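Local coordinates for N-terminal acetyltransferase-like protein (Chaetomium thermophilum, PDB 5NNP) that probably serves as the TPR-repeat auxiliary subunit of an N-terminal acetyltransferase of the NatA type, a scaffold for co-translational N-terminal acetylation, at residues 501-513 and 639-651. Sequence-based numbering, arbitrary orientation.
Sequences GNTALALKRYHTV and KDDDPNGEKLAAT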
loop_
_atom_site.group_PDB
_atom_site.type_symbol
_atom_site.label_atom_id
_atom_site.label_comp_id
_atom_site.label_asym_id
_atom_site.label_seq_id
_atom_site.Cartn_x
_atom_site.Cartn_y
_atom_site.Cartn_z
ATOM N N GLY A 501 28.011 -14.292 -0.732
ATOM C CA GLY A 501 28.807 -14.014 -1.912
ATOM C C GLY A 501 28.122 -14.347 -3.230
ATOM O O GLY A 501 28.759 -14.293 -4.271
ATOM N N ASN A 502 26.834 -14.681 -3.197
ATOM C CA ASN A 502 26.127 -15.090 -4.411
ATOM C C ASN A 502 25.478 -13.900 -5.120
ATOM O O ASN A 502 24.252 -13.724 -5.079
ATOM C CB ASN A 502 25.066 -16.150 -4.090
ATOM C CG ASN A 502 24.658 -16.966 -5.313
ATOM O OD1 ASN A 502 24.637 -16.457 -6.433
ATOM N ND2 ASN A 502 24.331 -18.238 -5.102
ATOM N N THR A 503 26.310 -13.097 -5.779
ATOM C CA THR A 503 25.856 -11.880 -6.449
ATOM C C THR A 503 24.696 -12.148 -7.403
ATOM O O THR A 503 23.794 -11.331 -7.529
ATOM C CB THR A 503 27.018 -11.218 -7.222
ATOM O OG1 THR A 503 28.167 -11.161 -6.373
ATOM C CG2 THR A 503 26.671 -9.807 -7.653
ATOM N N ALA A 504 24.717 -13.305 -8.056
ATOM C CA ALA A 504 23.703 -13.638 -9.046
ATOM C C ALA A 504 22.307 -13.722 -8.434
ATOM O O ALA A 504 21.394 -13.050 -8.906
ATOM C CB ALA A 504 24.051 -14.943 -9.746
ATOM N N LEU A 505 22.137 -14.536 -7.388
ATOM C CA LEU A 505 20.810 -14.723 -6.803
ATOM C C LEU A 505 20.395 -13.507 -5.990
ATOM O O LEU A 505 19.207 -13.210 -5.854
ATOM C CB LEU A 505 20.762 -15.964 -5.921
ATOM C CG LEU A 505 20.947 -17.328 -6.569
ATOM C CD1 LEU A 505 20.988 -18.351 -5.458
ATOM C CD2 LEU A 505 19.844 -17.648 -7.580
ATOM N N ALA A 506 21.373 -12.805 -5.440
ATOM C CA ALA A 506 21.074 -11.573 -4.733
ATOM C C ALA A 506 20.425 -10.570 -5.691
ATOM O O ALA A 506 19.363 -10.027 -5.396
ATOM C CB ALA A 506 22.331 -10.997 -4.113
ATOM N N LEU A 507 21.055 -10.340 -6.846
ATOM C CA LEU A 507 20.517 -9.382 -7.812
ATOM C C LEU A 507 19.149 -9.837 -8.331
ATOM O O LEU A 507 18.222 -9.026 -8.490
ATOM C CB LEU A 507 21.488 -9.176 -8.982
ATOM C CG LEU A 507 22.759 -8.345 -8.764
ATOM C CD1 LEU A 507 23.633 -8.424 -9.981
ATOM C CD2 LEU A 507 22.443 -6.898 -8.456
ATOM N N LYS A 508 19.031 -11.139 -8.584
ATOM C CA LYS A 508 17.795 -11.701 -9.106
ATOM C C LYS A 508 16.633 -11.367 -8.173
ATOM O O LYS A 508 15.567 -10.943 -8.623
ATOM C CB LYS A 508 17.923 -13.210 -9.295
ATOM C CG LYS A 508 16.700 -13.871 -9.906
ATOM C CD LYS A 508 16.388 -13.280 -11.266
ATOM C CE LYS A 508 15.321 -14.083 -11.999
ATOM N NZ LYS A 508 15.174 -13.654 -13.421
ATOM N N ARG A 509 16.858 -11.530 -6.871
ATOM C CA ARG A 509 15.837 -11.208 -5.868
ATOM C C ARG A 509 15.467 -9.727 -5.875
ATOM O O ARG A 509 14.281 -9.381 -5.931
ATOM C CB ARG A 509 16.310 -11.607 -4.472
ATOM C CG ARG A 509 16.634 -13.079 -4.342
ATOM C CD ARG A 509 15.361 -13.915 -4.448
ATOM N NE ARG A 509 15.673 -15.330 -4.313
ATOM C CZ ARG A 509 15.958 -16.135 -5.331
ATOM N NH1 ARG A 509 15.959 -15.670 -6.566
ATOM N NH2 ARG A 509 16.247 -17.411 -5.112
ATOM N N TYR A 510 16.479 -8.860 -5.796
ATOM C CA TYR A 510 16.246 -7.415 -5.821
ATOM C C TYR A 510 15.486 -7.014 -7.099
ATOM O O TYR A 510 14.533 -6.220 -7.052
ATOM C CB TYR A 510 17.566 -6.639 -5.708
ATOM C CG TYR A 510 18.382 -7.001 -4.479
ATOM C CD1 TYR A 510 17.754 -7.362 -3.292
ATOM C CD2 TYR A 510 19.778 -7.006 -4.511
ATOM C CE1 TYR A 510 18.479 -7.702 -2.168
ATOM C CE2 TYR A 510 20.516 -7.347 -3.388
ATOM C CZ TYR A 510 19.861 -7.694 -2.215
ATOM O OH TYR A 510 20.582 -8.042 -1.085
ATOM N N HIS A 511 15.883 -7.585 -8.233
ATOM C CA HIS A 511 15.154 -7.334 -9.469
ATOM C C HIS A 511 13.697 -7.806 -9.386
ATOM O O HIS A 511 12.802 -7.169 -9.940
ATOM C CB HIS A 511 15.860 -7.989 -10.653
ATOM C CG HIS A 511 16.955 -7.149 -11.225
ATOM N ND1 HIS A 511 16.833 -6.485 -12.424
ATOM C CD2 HIS A 511 18.184 -6.845 -10.747
ATOM C CE1 HIS A 511 17.946 -5.817 -12.668
ATOM N NE2 HIS A 511 18.780 -6.017 -11.664
ATOM N N THR A 512 13.455 -8.907 -8.687
ATOM C CA THR A 512 12.092 -9.402 -8.556
ATOM C C THR A 512 11.197 -8.445 -7.759
ATOM O O THR A 512 10.044 -8.220 -8.128
ATOM C CB THR A 512 12.086 -10.802 -7.922
ATOM O OG1 THR A 512 12.696 -11.708 -8.839
ATOM C CG2 THR A 512 10.675 -11.287 -7.628
ATOM N N VAL A 513 11.724 -7.882 -6.676
ATOM C CA VAL A 513 11.002 -6.867 -5.914
ATOM C C VAL A 513 10.729 -5.608 -6.765
ATOM O O VAL A 513 9.692 -4.970 -6.649
ATOM C CB VAL A 513 11.789 -6.484 -4.657
ATOM C CG1 VAL A 513 11.219 -5.247 -4.000
ATOM C CG2 VAL A 513 11.821 -7.658 -3.695
ATOM N N LYS A 639 9.808 -19.937 -20.233
ATOM C CA LYS A 639 9.818 -18.611 -20.853
ATOM C C LYS A 639 10.710 -17.635 -20.081
ATOM O O LYS A 639 11.228 -16.674 -20.654
ATOM C CB LYS A 639 8.388 -18.056 -20.965
ATOM C CG LYS A 639 7.494 -18.840 -21.932
ATOM C CD LYS A 639 6.032 -18.450 -21.776
ATOM C CE LYS A 639 5.123 -19.555 -22.283
ATOM N NZ LYS A 639 3.712 -19.314 -21.870
ATOM N N ASP A 640 10.892 -17.882 -18.786
ATOM C CA ASP A 640 11.769 -17.041 -17.974
ATOM C C ASP A 640 13.224 -17.258 -18.353
ATOM O O ASP A 640 13.781 -18.339 -18.148
ATOM C CB ASP A 640 11.579 -17.325 -16.482
ATOM C CG ASP A 640 12.293 -16.303 -15.584
ATOM O OD1 ASP A 640 13.365 -15.780 -15.959
ATOM O OD2 ASP A 640 11.772 -16.026 -14.480
ATOM N N ASP A 641 13.840 -16.222 -18.903
ATOM C CA ASP A 641 15.267 -16.257 -19.190
ATOM C C ASP A 641 16.055 -15.788 -17.969
ATOM O O ASP A 641 15.549 -15.001 -17.161
ATOM C CB ASP A 641 15.589 -15.384 -20.399
ATOM C CG ASP A 641 17.027 -15.503 -20.821
ATOM O OD1 ASP A 641 17.514 -14.607 -21.546
ATOM O OD2 ASP A 641 17.666 -16.500 -20.420
ATOM N N ASP A 642 17.291 -16.261 -17.837
ATOM C CA ASP A 642 18.144 -15.889 -16.702
ATOM C C ASP A 642 17.445 -16.064 -15.347
ATOM O O ASP A 642 17.234 -15.091 -14.619
ATOM C CB ASP A 642 18.623 -14.441 -16.847
ATOM C CG ASP A 642 19.820 -14.127 -15.963
ATOM O OD1 ASP A 642 20.671 -15.014 -15.770
ATOM O OD2 ASP A 642 19.917 -12.992 -15.461
ATOM N N PRO A 643 17.087 -17.308 -15.006
ATOM C CA PRO A 643 16.392 -17.632 -13.752
ATOM C C PRO A 643 17.256 -17.458 -12.507
ATOM O O PRO A 643 16.734 -17.181 -11.441
ATOM C CB PRO A 643 16.018 -19.108 -13.930
ATOM C CG PRO A 643 16.162 -19.388 -15.404
ATOM C CD PRO A 643 17.250 -18.490 -15.868
ATOM N N ASN A 644 18.564 -17.642 -12.637
ATOM C CA ASN A 644 19.450 -17.493 -11.494
ATOM C C ASN A 644 20.205 -16.184 -11.515
ATOM O O ASN A 644 21.172 -16.006 -10.772
ATOM C CB ASN A 644 20.429 -18.646 -11.448
ATOM C CG ASN A 644 19.733 -19.967 -11.379
ATOM O OD1 ASN A 644 18.567 -20.045 -10.967
ATOM N ND2 ASN A 644 20.433 -21.026 -11.776
ATOM N N GLY A 645 19.768 -15.280 -12.388
ATOM C CA GLY A 645 20.363 -13.965 -12.511
ATOM C C GLY A 645 21.833 -13.996 -12.876
ATOM O O GLY A 645 22.555 -13.036 -12.616
ATOM N N GLU A 646 22.292 -15.089 -13.475
ATOM C CA GLU A 646 23.688 -15.152 -13.900
ATOM C C GLU A 646 24.027 -14.053 -14.926
ATOM O O GLU A 646 25.125 -13.502 -14.912
ATOM C CB GLU A 646 24.018 -16.539 -14.462
ATOM C CG GLU A 646 24.061 -17.659 -13.403
ATOM C CD GLU A 646 25.152 -17.465 -12.340
ATOM O OE1 GLU A 646 26.185 -16.820 -12.636
ATOM O OE2 GLU A 646 24.974 -17.962 -11.201
ATOM N N LYS A 647 23.082 -13.716 -15.799
ATOM C CA LYS A 647 23.304 -12.623 -16.741
ATOM C C LYS A 647 23.382 -11.281 -16.011
ATOM O O LYS A 647 24.158 -10.406 -16.396
ATOM C CB LYS A 647 22.212 -12.607 -17.810
ATOM C CG LYS A 647 22.122 -13.929 -18.578
ATOM C CD LYS A 647 21.154 -13.874 -19.758
ATOM C CE LYS A 647 21.056 -15.233 -20.461
ATOM N NZ LYS A 647 20.234 -15.174 -21.716
ATOM N N LEU A 648 22.602 -11.129 -14.940
ATOM C CA LEU A 648 22.684 -9.931 -14.103
ATOM C C LEU A 648 24.082 -9.720 -13.522
ATOM O O LEU A 648 24.664 -8.640 -13.626
ATOM C CB LEU A 648 21.667 -10.010 -12.978
ATOM C CG LEU A 648 20.248 -10.105 -13.519
ATOM C CD1 LEU A 648 19.246 -10.416 -12.400
ATOM C CD2 LEU A 648 19.895 -8.815 -14.264
ATOM N N ALA A 649 24.616 -10.770 -12.908
ATOM C CA ALA A 649 25.923 -10.702 -12.266
ATOM C C ALA A 649 27.035 -10.473 -13.278
ATOM O O ALA A 649 28.063 -9.895 -12.943
ATOM C CB ALA A 649 26.180 -11.966 -11.479
ATOM N N ALA A 650 26.819 -10.910 -14.515
ATOM C CA ALA A 650 27.862 -10.866 -15.542
ATOM C C ALA A 650 27.863 -9.552 -16.318
ATOM O O ALA A 650 28.396 -9.478 -17.418
ATOM C CB ALA A 650 27.696 -12.029 -16.498
ATOM N N THR A 651 27.256 -8.517 -15.748
ATOM C CA THR A 651 27.098 -7.255 -16.457
ATOM C C THR A 651 28.447 -6.568 -16.681
ATOM O O THR A 651 29.372 -6.707 -15.889
ATOM C CB THR A 651 26.137 -6.303 -15.691
ATOM O OG1 THR A 651 25.947 -5.090 -16.436
ATOM C CG2 THR A 651 26.676 -5.983 -14.300
HETATM O O HOH W 1 15.979 -17.495 -8.438
#
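Lys508 lies across the Asp642-Gly645 turn. Its CB faces Gly645 CA at 4.1 Å, CG and CD run on past the carbonyl oxygen of Pro643, and CE comes to 3.4 Å from Asp642 O and also touches Pro643 O. NZ ends the path with a hydrogen bond to Asp642 O (2.8 Å), tilted 33° from the carbonyl plane, and a long salt bridge to Asp640 OD1. CG anti to the backbone N (chi1 -177°) and a bend at chi2 carry CD and CE along the carbonyls of Pro643 and Asp642. A methionine here would probably leave Asp642 O without this donor and take away the distant positive charge facing Asp640. A water links the Pro643 oxygen to Arg509 NH1. In this all-helical TPR-type superhelix, the contact lays the type I turn and short helix 646-649, which come shortly after the unmodelled residues 575-638, against the first turns of helix 503-523. Gly645 comes so close to that helix that a CB would collide with Ala504 O and Lys508 CB. Ala504 CB meets Asn644 O at 3.2 Å and packs on Ala649 CB. Leu648 lies along one face of the helix: CB touches Leu507 CD1 (3.9 Å), CD1 reaches Lys508 CA, and CD2 makes a CH-pi contact over the His511 ring, 4.1 Å from its centroid. That ring is further fixed by a hydrogen bond between His511 NE2 and the Tyr567 hydroxyl of helix 554-572 and by Phe661, edge-to-face.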